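Local coordinates for protein HMG-CoA Lyase (Bacillus subtilis subsp. subtilis, PDB 1YDO) that belongs to the HMGL-like family of TIM-barrel proteins and assembles as two copies of the same chain, at residues P82-L87 and N128-K133; A194-F199 and L223-T228. All blocks are in the same frame, centred on the assembly; numbering follows the deposited sequence.

Contact 1: residues P82-L87 and N128-K133; sequences PNQRGL and NNDAQK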
ATOM      1  N   PRO A  82     -11.865 -11.498 -26.729  1.00 40.24           N
ATOM      2  CA  PRO A  82     -13.161 -12.002 -26.277  1.00 41.55           C
ATOM      3  C   PRO A  82     -13.633 -13.290 -26.916  1.00 42.78           C
ATOM      4  O   PRO A  82     -14.287 -14.104 -26.264  1.00 42.65           O
ATOM      5  CB  PRO A  82     -14.091 -10.840 -26.581  1.00 42.16           C
ATOM      6  CG  PRO A  82     -13.535 -10.361 -27.908  1.00 42.35           C
ATOM      7  CD  PRO A  82     -12.041 -10.371 -27.667  1.00 40.84           C
ATOM      8  N   ASN A  83     -13.306 -13.475 -28.193  1.00 44.94           N
ATOM      9  CA  ASN A  83     -13.719 -14.677 -28.930  1.00 46.56           C
ATOM     10  C   ASN A  83     -13.062 -14.765 -30.311  1.00 47.92           C
ATOM     11  O   ASN A  83     -12.294 -13.890 -30.696  1.00 47.29           O
ATOM     12  CB  ASN A  83     -15.247 -14.694 -29.052  1.00 44.86           C
ATOM     13  CG  ASN A  83     -15.814 -13.324 -29.399  1.00 44.87           C
ATOM     14  OD1 ASN A  83     -16.812 -12.883 -28.816  1.00 42.61           O
ATOM     15  ND2 ASN A  83     -15.191 -12.650 -30.368  1.00 44.36           N
ATOM     16  N   GLN A  84     -13.378 -15.825 -31.048  1.00 50.93           N
ATOM     17  CA  GLN A  84     -12.802 -16.050 -32.375  1.00 53.34           C
ATOM     18  C   GLN A  84     -12.786 -14.812 -33.266  1.00 54.49           C
ATOM     19  O   GLN A  84     -11.752 -14.483 -33.863  1.00 54.01           O
ATOM     20  CB  GLN A  84     -13.529 -17.207 -33.079  1.00 53.66           C
ATOM     21  CG  GLN A  84     -13.133 -18.586 -32.534  1.00 54.67           C
ATOM     22  CD  GLN A  84     -14.326 -19.518 -32.333  1.00 56.66           C
ATOM     23  OE1 GLN A  84     -15.332 -19.129 -31.728  1.00 58.36           O
ATOM     24  NE2 GLN A  84     -14.211 -20.757 -32.818  1.00 56.56           N
ATOM     25  N   ARG A  85     -13.927 -14.129 -33.339  1.00 56.62           N
ATOM     26  CA  ARG A  85     -14.081 -12.912 -34.145  1.00 58.95           C
ATOM     27  C   ARG A  85     -13.038 -11.895 -33.705  1.00 59.27           C
ATOM     28  O   ARG A  85     -12.476 -11.164 -34.524  1.00 59.83           O
ATOM     29  CB  ARG A  85     -15.489 -12.315 -33.953  1.00 60.07           C
ATOM     30  CG  ARG A  85     -16.667 -13.228 -34.351  1.00 62.88           C
ATOM     31  CD  ARG A  85     -17.404 -13.916 -33.160  1.00 64.28           C
ATOM     32  NE  ARG A  85     -16.670 -15.045 -32.551  1.00 65.83           N
ATOM     33  CZ  ARG A  85     -17.163 -15.857 -31.609  1.00 65.41           C
ATOM     34  NH1 ARG A  85     -16.419 -16.846 -31.120  1.00 64.52           N
ATOM     35  NH2 ARG A  85     -18.401 -15.684 -31.155  1.00 63.71           N
ATOM     36  N   GLY A  86     -12.800 -11.856 -32.397  1.00 58.98           N
ATOM     37  CA  GLY A  86     -11.818 -10.944 -31.852  1.00 59.76           C
ATOM     38  C   GLY A  86     -10.410 -11.423 -32.159  1.00 60.47           C
ATOM     39  O   GLY A  86      -9.541 -10.636 -32.534  1.00 60.81           O
ATOM     40  N   LEU A  87     -10.185 -12.722 -32.005  1.00 60.91           N
ATOM     41  CA  LEU A  87      -8.886 -13.302 -32.267  1.00 60.95           C
ATOM     42  C   LEU A  87      -8.475 -12.983 -33.691  1.00 61.74           C
ATOM     43  O   LEU A  87      -7.292 -12.813 -33.984  1.00 61.37           O
ATOM     44  CB  LEU A  87      -8.941 -14.812 -32.076  1.00 61.94           C
ATOM     45  CG  LEU A  87      -7.622 -15.544 -32.328  1.00 63.18           C
ATOM     46  CD1 LEU A  87      -6.547 -15.033 -31.384  1.00 63.56           C
ATOM     47  CD2 LEU A  87      -7.838 -17.036 -32.128  1.00 64.07           C
ATOM     48  N   ASN A 128      -8.921 -20.542 -27.469  1.00 50.98           N
ATOM     49  CA  ASN A 128      -7.522 -20.825 -27.158  1.00 48.88           C
ATOM     50  C   ASN A 128      -6.935 -21.736 -28.223  1.00 48.62           C
ATOM     51  O   ASN A 128      -5.807 -21.542 -28.673  1.00 48.83           O
ATOM     52  CB  ASN A 128      -7.414 -21.505 -25.788  1.00 48.23           C
ATOM     53  CG  ASN A 128      -6.022 -22.066 -25.516  1.00 47.45           C
ATOM     54  OD1 ASN A 128      -5.045 -21.328 -25.458  1.00 46.96           O
ATOM     55  ND2 ASN A 128      -5.933 -23.384 -25.346  1.00 46.84           N
ATOM     56  N   ASN A 129      -7.718 -22.729 -28.624  1.00 48.37           N
ATOM     57  CA  ASN A 129      -7.303 -23.695 -29.632  1.00 49.36           C
ATOM     58  C   ASN A 129      -6.898 -23.004 -30.942  1.00 49.07           C
ATOM     59  O   ASN A 129      -5.840 -23.292 -31.509  1.00 47.19           O
ATOM     60  CB  ASN A 129      -8.450 -24.695 -29.867  1.00 50.20           C
ATOM     61  CG  ASN A 129      -8.037 -25.886 -30.732  1.00 52.39           C
ATOM     62  OD1 ASN A 129      -8.008 -25.790 -31.963  1.00 53.41           O
ATOM     63  ND2 ASN A 129      -7.715 -27.017 -30.087  1.00 50.96           N
ATOM     64  N   ASP A 130      -7.740 -22.089 -31.413  1.00 49.31           N
ATOM     65  CA  ASP A 130      -7.462 -21.368 -32.652  1.00 51.19           C
ATOM     66  C   ASP A 130      -6.277 -20.409 -32.491  1.00 51.26           C
ATOM     67  O   ASP A 130      -5.489 -20.189 -33.424  1.00 51.27           O
ATOM     68  CB  ASP A 130      -8.693 -20.576 -33.119  1.00 51.54           C
ATOM     69  CG  ASP A 130      -9.905 -21.465 -33.384  1.00 51.89           C
ATOM     70  OD1 ASP A 130      -9.720 -22.685 -33.645  1.00 52.21           O
ATOM     71  OD2 ASP A 130     -11.037 -20.930 -33.351  1.00 50.47           O
ATOM     72  N   ALA A 131      -6.150 -19.836 -31.305  1.00 51.38           N
ATOM     73  CA  ALA A 131      -5.064 -18.914 -31.053  1.00 51.96           C
ATOM     74  C   ALA A 131      -3.728 -19.620 -31.193  1.00 52.42           C
ATOM     75  O   ALA A 131      -2.879 -19.197 -31.971  1.00 52.78           O
ATOM     76  CB  ALA A 131      -5.201 -18.332 -29.667  1.00 52.25           C
ATOM     77  N   GLN A 132      -3.549 -20.701 -30.443  1.00 53.21           N
ATOM     78  CA  GLN A 132      -2.298 -21.448 -30.479  1.00 54.69           C
ATOM     79  C   GLN A 132      -2.021 -21.975 -31.876  1.00 55.48           C
ATOM     80  O   GLN A 132      -0.890 -21.926 -32.364  1.00 54.30           O
ATOM     81  CB  GLN A 132      -2.344 -22.605 -29.478  1.00 55.85           C
ATOM     82  CG  GLN A 132      -2.704 -22.146 -28.064  1.00 58.50           C
ATOM     83  CD  GLN A 132      -2.444 -23.191 -26.982  1.00 59.77           C
ATOM     84  OE1 GLN A 132      -2.869 -24.346 -27.088  1.00 60.74           O
ATOM     85  NE2 GLN A 132      -1.756 -22.777 -25.921  1.00 60.44           N
ATOM     86  N   LYS A 133      -3.073 -22.468 -32.522  1.00 56.99           N
ATOM     87  CA  LYS A 133      -2.955 -23.009 -33.864  1.00 58.47           C
ATOM     88  C   LYS A 133      -2.397 -21.942 -34.802  1.00 59.05           C
ATOM     89  O   LYS A 133      -1.875 -22.245 -35.881  1.00 59.66           O
ATOM     90  CB  LYS A 133      -4.326 -23.496 -34.355  1.00 59.86           C
ATOM     91  CG  LYS A 133      -4.259 -24.422 -35.572  1.00 60.91           C
ATOM     92  CD  LYS A 133      -5.636 -24.899 -36.033  1.00 61.26           C
ATOM     93  CE  LYS A 133      -6.493 -23.750 -36.545  1.00 61.61           C
ATOM     94  NZ  LYS A 133      -7.825 -24.230 -37.008  1.00 63.09           N
TER
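The side-chain amide of Gln84 and the carboxylate of Asp130 meet with their planes 28° apart, neither stacked face on face nor at right angles. Gln84 NE2 donates to Asp130 OD2 over 3.2 Å, with an N-H...O angle of 146°; the oxygen is approached nearly along its C-O axis and stands slightly tilted out of the amide plane. The neighbouring flat group, the guanidinium of Arg85, belongs to the same segment: Asn83 CB lies on one of its faces, offset toward the rim, and Gln84 CB sits at its edge. A bend in the middle of the Gln84 chain carries its amide across to helix 117-133.

One turn further in, Leu87 supplies the apolar half. Its CB bond points toward helix 117-133, and with CG anti to the backbone N (chi1 180°) the chain extends so that both methyls reach Ala131. There Leu87 CD2 rests over the backbone between Asp130 and Ala131, 3.8 Å from Ala131 CB and likewise 3.8 Å from Asp130 CB. The other methyl, Leu87 CD1, reaches Ala131 CB at 4.0 Å. Leu87 also packs on Val81 and Leu136, and Ala131 on Thr138 of strand 137-143, so this part of the contact continues into the barrel wall.

The chemistry is thus layered: a buried leucine-alanine pair lies beneath a single polar bond between partly exposed residues. The donor in that bond is a neutral amide, which gives Asp130 OD2 a proton to accept but does not by itself neutralise the carboxylate.

Contact 2: residues A194-F199 and L223-T228; sequences ALLARF and LQMGIT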
ATOM      1  N   ALA A 194      -3.940 -23.750  -1.668  1.00 42.66           N
ATOM      2  CA  ALA A 194      -4.789 -24.753  -2.297  1.00 43.13           C
ATOM      3  C   ALA A 194      -4.523 -24.863  -3.790  1.00 43.53           C
ATOM      4  O   ALA A 194      -4.620 -25.950  -4.367  1.00 45.26           O
ATOM      5  CB  ALA A 194      -6.257 -24.423  -2.053  1.00 43.10           C
ATOM      6  N   LEU A 195      -4.197 -23.740  -4.420  1.00 42.90           N
ATOM      7  CA  LEU A 195      -3.912 -23.739  -5.852  1.00 42.90           C
ATOM      8  C   LEU A 195      -2.516 -24.281  -6.147  1.00 42.38           C
ATOM      9  O   LEU A 195      -2.366 -25.244  -6.898  1.00 42.26           O
ATOM     10  CB  LEU A 195      -4.051 -22.323  -6.431  1.00 43.10           C
ATOM     11  CG  LEU A 195      -5.475 -21.817  -6.696  1.00 44.05           C
ATOM     12  CD1 LEU A 195      -5.436 -20.327  -6.943  1.00 43.37           C
ATOM     13  CD2 LEU A 195      -6.094 -22.538  -7.889  1.00 43.59           C
ATOM     14  N   LEU A 196      -1.497 -23.677  -5.545  1.00 40.70           N
ATOM     15  CA  LEU A 196      -0.127 -24.114  -5.784  1.00 40.66           C
ATOM     16  C   LEU A 196       0.081 -25.605  -5.568  1.00 41.92           C
ATOM     17  O   LEU A 196       1.063 -26.182  -6.045  1.00 41.49           O
ATOM     18  CB  LEU A 196       0.857 -23.333  -4.912  1.00 37.05           C
ATOM     19  CG  LEU A 196       1.075 -21.884  -5.337  1.00 34.70           C
ATOM     20  CD1 LEU A 196       2.007 -21.201  -4.354  1.00 34.21           C
ATOM     21  CD2 LEU A 196       1.639 -21.842  -6.750  1.00 32.64           C
ATOM     22  N   ALA A 197      -0.846 -26.229  -4.856  1.00 43.16           N
ATOM     23  CA  ALA A 197      -0.749 -27.648  -4.592  1.00 45.05           C
ATOM     24  C   ALA A 197      -1.393 -28.471  -5.706  1.00 46.23           C
ATOM     25  O   ALA A 197      -1.768 -29.623  -5.494  1.00 48.99           O
ATOM     26  CB  ALA A 197      -1.399 -27.968  -3.254  1.00 43.75           C
ATOM     27  N   ARG A 198      -1.506 -27.899  -6.900  1.00 46.26           N
ATOM     28  CA  ARG A 198      -2.125 -28.626  -8.005  1.00 45.77           C
ATOM     29  C   ARG A 198      -1.632 -28.155  -9.362  1.00 43.80           C
ATOM     30  O   ARG A 198      -1.639 -28.906 -10.334  1.00 44.03           O
ATOM     31  CB  ARG A 198      -3.645 -28.470  -7.944  1.00 47.54           C
ATOM     32  CG  ARG A 198      -4.410 -29.622  -8.574  1.00 51.59           C
ATOM     33  CD  ARG A 198      -5.836 -29.668  -8.054  1.00 54.52           C
ATOM     34  NE  ARG A 198      -5.884 -29.304  -6.634  1.00 55.95           N
ATOM     35  CZ  ARG A 198      -6.956 -29.440  -5.863  1.00 57.43           C
ATOM     36  NH1 ARG A 198      -8.080 -29.941  -6.368  1.00 59.39           N
ATOM     37  NH2 ARG A 198      -6.909 -29.055  -4.593  1.00 56.91           N
ATOM     38  N   PHE A 199      -1.203 -26.906  -9.424  1.00 41.52           N
ATOM     39  CA  PHE A 199      -0.723 -26.342 -10.666  1.00 38.95           C
ATOM     40  C   PHE A 199       0.644 -25.769 -10.391  1.00 37.90           C
ATOM     41  O   PHE A 199       0.931 -25.358  -9.278  1.00 37.43           O
ATOM     42  CB  PHE A 199      -1.662 -25.230 -11.109  1.00 38.92           C
ATOM     43  CG  PHE A 199      -3.116 -25.581 -10.976  1.00 39.39           C
ATOM     44  CD1 PHE A 199      -3.775 -26.284 -11.980  1.00 39.70           C
ATOM     45  CD2 PHE A 199      -3.824 -25.222  -9.834  1.00 39.82           C
ATOM     46  CE1 PHE A 199      -5.123 -26.626 -11.850  1.00 39.31           C
ATOM     47  CE2 PHE A 199      -5.167 -25.558  -9.692  1.00 40.82           C
ATOM     48  CZ  PHE A 199      -5.819 -26.261 -10.705  1.00 40.50           C
ATOM     49  N   LEU A 223       4.760 -13.474  -3.005  1.00 29.71           N
ATOM     50  CA  LEU A 223       6.179 -13.657  -3.257  1.00 31.12           C
ATOM     51  C   LEU A 223       6.731 -14.764  -2.379  1.00 32.73           C
ATOM     52  O   LEU A 223       7.659 -15.477  -2.767  1.00 34.15           O
ATOM     53  CB  LEU A 223       6.947 -12.371  -2.985  1.00 30.31           C
ATOM     54  CG  LEU A 223       7.014 -11.401  -4.148  1.00 28.79           C
ATOM     55  CD1 LEU A 223       7.551 -10.092  -3.639  1.00 28.62           C
ATOM     56  CD2 LEU A 223       7.885 -11.957  -5.257  1.00 28.48           C
ATOM     57  N   GLN A 224       6.155 -14.904  -1.194  1.00 33.89           N
ATOM     58  CA  GLN A 224       6.583 -15.924  -0.254  1.00 35.89           C
ATOM     59  C   GLN A 224       6.074 -17.307  -0.626  1.00 36.06           C
ATOM     60  O   GLN A 224       6.707 -18.305  -0.299  1.00 35.93           O
ATOM     61  CB  GLN A 224       6.095 -15.584   1.142  1.00 38.42           C
ATOM     62  CG  GLN A 224       6.815 -14.443   1.820  1.00 40.99           C
ATOM     63  CD  GLN A 224       6.237 -14.153   3.202  1.00 44.04           C
ATOM     64  OE1 GLN A 224       6.779 -13.348   3.963  1.00 45.46           O
ATOM     65  NE2 GLN A 224       5.126 -14.813   3.529  1.00 43.29           N
HETATM   66  N   MSE A 225       4.931 -17.367  -1.295  1.00 36.32           N
HETATM   67  CA  MSE A 225       4.368 -18.641  -1.695  1.00 38.15           C
HETATM   68  C   MSE A 225       5.052 -19.200  -2.929  1.00 39.00           C
HETATM   69  O   MSE A 225       4.998 -20.402  -3.162  1.00 40.62           O
HETATM   70  CB  MSE A 225       2.872 -18.506  -1.976  1.00 41.08           C
HETATM   71  CG  MSE A 225       2.028 -18.102  -0.767  1.00 47.31           C
HETATM   72 SE   MSE A 225       2.144 -19.396   0.694  1.00 55.81          SE
HETATM   73  CE  MSE A 225       1.748 -20.979  -0.377  1.00 55.05           C
ATOM     74  N   GLY A 226       5.663 -18.325  -3.732  1.00 37.78           N
ATOM     75  CA  GLY A 226       6.346 -18.770  -4.941  1.00 36.35           C
ATOM     76  C   GLY A 226       5.962 -18.090  -6.252  1.00 34.55           C
ATOM     77  O   GLY A 226       6.697 -18.170  -7.236  1.00 34.88           O
ATOM     78  N   ILE A 227       4.809 -17.433  -6.284  1.00 32.76           N
ATOM     79  CA  ILE A 227       4.378 -16.744  -7.498  1.00 31.15           C
ATOM     80  C   ILE A 227       5.478 -15.760  -7.890  1.00 29.70           C
ATOM     81  O   ILE A 227       6.075 -15.126  -7.026  1.00 30.17           O
ATOM     82  CB  ILE A 227       3.050 -15.961  -7.265  1.00 29.97           C
ATOM     83  CG1 ILE A 227       1.850 -16.904  -7.290  1.00 29.45           C
ATOM     84  CG2 ILE A 227       2.866 -14.926  -8.335  1.00 29.01           C
ATOM     85  CD1 ILE A 227       1.755 -17.793  -6.118  1.00 30.17           C
ATOM     86  N   THR A 228       5.748 -15.627  -9.182  1.00 29.86           N
ATOM     87  CA  THR A 228       6.792 -14.716  -9.626  1.00 29.58           C
ATOM     88  C   THR A 228       6.309 -13.856 -10.788  1.00 29.16           C
ATOM     89  O   THR A 228       7.096 -13.184 -11.457  1.00 29.40           O
ATOM     90  CB  THR A 228       8.062 -15.501 -10.063  1.00 31.41           C
ATOM     91  OG1 THR A 228       7.736 -16.401 -11.141  1.00 33.42           O
ATOM     92  CG2 THR A 228       8.623 -16.317  -8.886  1.00 29.68           C
TER
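Apolar packing of side chains carries most of this contact, and Leu196, in the last turn of helix 185-196, is its hub. Its CG stands anti to the carbonyl carbon (chi1 -73°), and the branched end points at the segment 223-228. Leu196 CD1 lies 3.7 Å from Met225 CB and 3.8 Å from Ile227 CD1, so one methyl touches the residues on both sides of Gly226. Of segment 223-228, the second branch, Leu196 CD2, meets Ile227 CD1, at 4.1 Å. Met225, modelled as selenomethionine, is bent at its last two torsions, and this folds its terminal methyl back until Met225 CE is 4.0 Å from Leu196 CD1. The same residue lies along helix 185-196, against Glu189, Leu192 and Glu193, while Ile227 adds a touch on Leu192.

Contact with main chain comes second. Leu196 CD1 is in van der Waals proximity to Met225 O, the last carbonyl of helix 215-225. Gly226 follows with a positive phi of 127°, and the chain turns there toward strand 229-232, bringing Ile227 within reach of the leucine.

A polar link lies to the side: Gln224, which does not touch segment 194-199, hydrogen-bonds through OE1 to NE2 of Gln224 of the second subunit, across the interface.

Taken together, the C-terminal ends of two successive outer helices pack side by side, as expected in a TIM barrel, where helix 185-196 is the crossover from strand 174-177 to its parallel neighbour 204-207, and helix 215-225 leads on to strand 229-232.

Contacts 1 and 2 are separate helix pairings in the outer layer of one barrel, their centres 28 Å apart and their nearest atoms about 14 Å apart. Their centres lie 19 Å (contact 1) and 18 Å (contact 2) from the centre of the chain. Along the sequence they follow in series. Helix 156-169 and the loop after it come between them: Gln132 NE2 bonds to Gly170 O and Asn128 rests on Ile171, while from contact 2 the ring of Phe199 meets that of Phe167. Contact 2 has a link to the second subunit, whereas no other chain of the assembly touches the segments of contact 1.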